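Local coordinates for Endoglucanase(Endo-1,4-beta-glucanase)protein (Pseudomonas stutzeri, PDB 6R2J) that probably hydrolyses beta-1,4-glucosidic bonds inside cellulose chains, as a family 5 endoglucanase, and is captured here with cellobiose bound, at residues A[173-178]-A[204-209]. Residues are numbered along the deposited sequence; the frame is centred on the assembly and turned at random.
With BGC (beta-D-glucopyranose), chain E; BGC (beta-D-glucopyranose), chain B.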
loop_
_atom_site.group_PDB
_atom_site.type_symbol
_atom_site.label_atom_id
_atom_site.label_comp_id
_atom_site.label_asym_id
_atom_site.label_seq_id
_atom_site.Cartn_x
_atom_site.Cartn_y
_atom_site.Cartn_z
ATOM N N PHE A 173 4.266 5.565 -5.744
ATOM C CA PHE A 173 3.020 5.806 -5.028
ATOM C C PHE A 173 3.246 6.816 -3.910
ATOM O O PHE A 173 4.125 6.636 -3.043
ATOM C CB PHE A 173 2.447 4.481 -4.526
ATOM C CG PHE A 173 2.135 3.519 -5.667
ATOM C CD1 PHE A 173 3.134 2.802 -6.290
ATOM C CD2 PHE A 173 0.836 3.360 -6.139
ATOM C CE1 PHE A 173 2.843 1.965 -7.334
ATOM C CE2 PHE A 173 0.553 2.480 -7.180
ATOM C CZ PHE A 173 1.556 1.814 -7.768
ATOM N N ILE A 174 2.455 7.883 -3.959
ATOM C CA ILE A 174 2.579 9.013 -3.056
ATOM C C ILE A 174 1.366 9.028 -2.124
ATOM O O ILE A 174 0.225 9.228 -2.561
ATOM C CB ILE A 174 2.714 10.342 -3.825
ATOM C CG1 ILE A 174 3.861 10.284 -4.847
ATOM C CG2 ILE A 174 2.916 11.528 -2.832
ATOM C CD1 ILE A 174 5.249 10.112 -4.265
ATOM N N GLU A 175 1.626 8.873 -0.832
ATOM C CA GLU A 175 0.653 9.112 0.215
ATOM C C GLU A 175 0.726 10.561 0.721
ATOM O O GLU A 175 1.701 11.303 0.480
ATOM C CB GLU A 175 0.887 8.100 1.361
ATOM C CG GLU A 175 0.771 6.661 0.842
ATOM C CD GLU A 175 0.815 5.608 1.916
ATOM O OE1 GLU A 175 0.179 5.817 2.960
ATOM O OE2 GLU A 175 1.488 4.551 1.690
ATOM N N GLY A 176 -0.349 10.969 1.401
ATOM C CA GLY A 176 -0.455 12.275 1.999
ATOM C C GLY A 176 -0.542 12.221 3.519
ATOM O O GLY A 176 -0.545 11.175 4.163
ATOM N N GLU A 177 -0.624 13.413 4.080
ATOM C CA GLU A 177 -0.665 13.647 5.512
ATOM C C GLU A 177 -1.996 13.143 6.112
ATOM O O GLU A 177 -2.871 12.560 5.430
ATOM C CB GLU A 177 -0.312 15.126 5.730
ATOM C CG GLU A 177 -0.337 15.751 7.088
ATOM C CD GLU A 177 0.585 15.141 8.127
ATOM O OE1 GLU A 177 -0.014 14.500 8.980
ATOM O OE2 GLU A 177 1.838 15.335 8.148
ATOM N N ARG A 178 -2.091 13.296 7.435
ATOM C CA ARG A 178 -3.207 12.771 8.205
ATOM C C ARG A 178 -3.408 11.275 7.981
ATOM O O ARG A 178 -4.528 10.801 7.771
ATOM C CB ARG A 178 -4.510 13.519 7.928
ATOM C CG ARG A 178 -5.450 13.501 9.146
ATOM C CD ARG A 178 -6.893 13.335 8.723
ATOM N NE ARG A 178 -7.701 12.818 9.838
ATOM C CZ ARG A 178 -7.603 11.582 10.331
ATOM N NH1 ARG A 178 -6.735 10.704 9.780
ATOM N NH2 ARG A 178 -8.373 11.225 11.372
ATOM N N GLU A 204 -2.158 7.861 -3.286
ATOM C CA GLU A 204 -2.624 6.685 -2.575
ATOM C C GLU A 204 -3.110 7.127 -1.214
ATOM O O GLU A 204 -2.362 7.769 -0.467
ATOM C CB GLU A 204 -1.511 5.666 -2.329
ATOM C CG GLU A 204 -1.904 4.681 -1.227
ATOM C CD GLU A 204 -0.800 3.657 -0.934
ATOM O OE1 GLU A 204 0.291 3.708 -1.568
ATOM O OE2 GLU A 204 -1.027 2.812 -0.049
ATOM N N ALA A 205 -4.334 6.717 -0.884
ATOM C CA ALA A 205 -4.972 6.969 0.398
ATOM C C ALA A 205 -5.423 5.639 0.987
ATOM O O ALA A 205 -5.523 4.619 0.286
ATOM C CB ALA A 205 -6.212 7.868 0.270
ATOM N N HIS A 206 -5.742 5.700 2.288
ATOM C CA HIS A 206 -6.226 4.592 3.097
ATOM C C HIS A 206 -7.610 4.939 3.595
ATOM O O HIS A 206 -7.960 6.113 3.726
ATOM C CB HIS A 206 -5.282 4.335 4.269
ATOM C CG HIS A 206 -3.929 3.886 3.819
ATOM N ND1 HIS A 206 -2.861 3.720 4.666
ATOM C CD2 HIS A 206 -3.469 3.583 2.580
ATOM C CE1 HIS A 206 -1.801 3.343 3.970
ATOM N NE2 HIS A 206 -2.155 3.213 2.709
ATOM N N LEU A 207 -8.405 3.908 3.845
ATOM C CA LEU A 207 -9.801 4.138 4.181
ATOM C C LEU A 207 -10.340 2.955 4.966
ATOM O O LEU A 207 -10.345 1.829 4.470
ATOM C CB LEU A 207 -10.619 4.350 2.890
ATOM C CG LEU A 207 -12.125 4.665 2.943
ATOM C CD1 LEU A 207 -12.513 5.339 1.602
ATOM C CD2 LEU A 207 -12.956 3.423 3.250
ATOM N N TYR A 208 -10.813 3.226 6.173
ATOM C CA TYR A 208 -11.455 2.238 7.008
ATOM C C TYR A 208 -12.850 2.728 7.381
ATOM O O TYR A 208 -13.233 3.872 7.125
ATOM C CB TYR A 208 -10.593 1.929 8.232
ATOM C CG TYR A 208 -9.307 1.210 7.889
ATOM C CD1 TYR A 208 -9.279 -0.170 7.780
ATOM C CD2 TYR A 208 -8.115 1.919 7.695
ATOM C CE1 TYR A 208 -8.092 -0.839 7.492
ATOM C CE2 TYR A 208 -6.934 1.276 7.365
ATOM C CZ TYR A 208 -6.913 -0.109 7.287
ATOM O OH TYR A 208 -5.746 -0.780 7.009
ATOM N N PHE A 209 -13.621 1.847 7.994
ATOM C CA PHE A 209 -15.048 2.085 8.157
ATOM C C PHE A 209 -15.476 2.449 9.578
ATOM O O PHE A 209 -16.678 2.665 9.791
ATOM C CB PHE A 209 -15.813 0.823 7.737
ATOM C CG PHE A 209 -15.656 0.451 6.293
ATOM C CD1 PHE A 209 -15.218 1.391 5.348
ATOM C CD2 PHE A 209 -15.997 -0.828 5.869
ATOM C CE1 PHE A 209 -15.100 1.048 4.017
ATOM C CE2 PHE A 209 -15.918 -1.170 4.537
ATOM C CZ PHE A 209 -15.451 -0.236 3.611
HETATM C C2 BGC E . -6.657 7.767 9.378
HETATM C C3 BGC E . -6.427 7.568 7.913
HETATM C C4 BGC E . -5.753 6.237 7.836
HETATM C C5 BGC E . -6.130 5.209 8.857
HETATM C C6 BGC E . -5.332 4.009 8.444
HETATM C C1 BGC E . -6.861 6.667 10.451
HETATM O O2 BGC E . -7.580 8.927 9.463
HETATM O O3 BGC E . -5.599 8.585 7.337
HETATM O O4 BGC E . -5.997 5.989 6.471
HETATM O O5 BGC E . -5.724 5.744 10.206
HETATM O O6 BGC E . -5.250 3.131 9.598
HETATM C C2 BGC B . -4.841 6.134 14.191
HETATM C C3 BGC B . -4.981 6.441 12.723
HETATM C C4 BGC B . -6.356 7.047 12.666
HETATM C C5 BGC B . -6.522 8.321 13.561
HETATM C C6 BGC B . -7.963 8.880 13.626
HETATM C C1 BGC B . -4.721 7.444 14.991
HETATM O O1 BGC B . -4.394 7.315 16.338
HETATM O O2 BGC B . -3.682 5.379 14.516
HETATM O O3 BGC B . -5.036 5.321 11.832
HETATM O O4 BGC B . -6.917 7.538 11.456
HETATM O O5 BGC B . -5.983 8.295 14.939
HETATM O O6 BGC B . -8.511 8.787 12.319
#
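Two buried carboxylates, those of Glu-175 and Glu-204, lie side by side and point the same way. Glu-175 OE2 and Glu-204 OE2 are 3.5 Å apart, and the carboxylate planes differ by 32°. If both are charged, they would probably repel each other. Arg-56 forms a salt bridge with Glu-175 OE2 and probably offsets part of this. On the other carboxylate, Glu-204 OE2 accepts a hydrogen bond of 3.0 Å from His-206 NE2. Glu-204 OE2 lies almost in the ring plane of the histidine, whereas the N-H reaches it from above the carboxylate plane. In Glu-204, CG anti to the backbone N (chi1 162°) puts Glu-204 CG against Glu-175 CG, at 3.9 Å.

Glu-175 OE1 comes within 3.3 Å of His-206 CE1, with carboxylate and ring planes 55° apart. The main polar partner of this oxygen is the backbone N of Glu-144. His-206 ND1 is hydrogen-bonded to Glu-144 OE2, so both ring nitrogens are held, which limits rotation of the imidazole. An alanine in place of Glu-204 would probably leave His-206 NE2 without its acceptor and open a gap beside Glu-175.

The backbones join where Glu-204 N donates to Ile-174 O at 2.8 Å in a bent bond. Glu-175 CA also makes a C-H...O contact of 3.4 Å with Glu-204 O. Beyond the strands, Arg-178 lies beside the sugars, but its contact is too close to be trusted in detail. The edge of the Tyr-208 ring meets C6 of the chain E glucose.

At the C-terminal ends of the parallel neighbours 171-175 and 201-206, the glutamates lead on to the sugar-binding residues Arg-178, His-206 and Tyr-208, consistent with the substrate cleft of a family 5 TIM barrel.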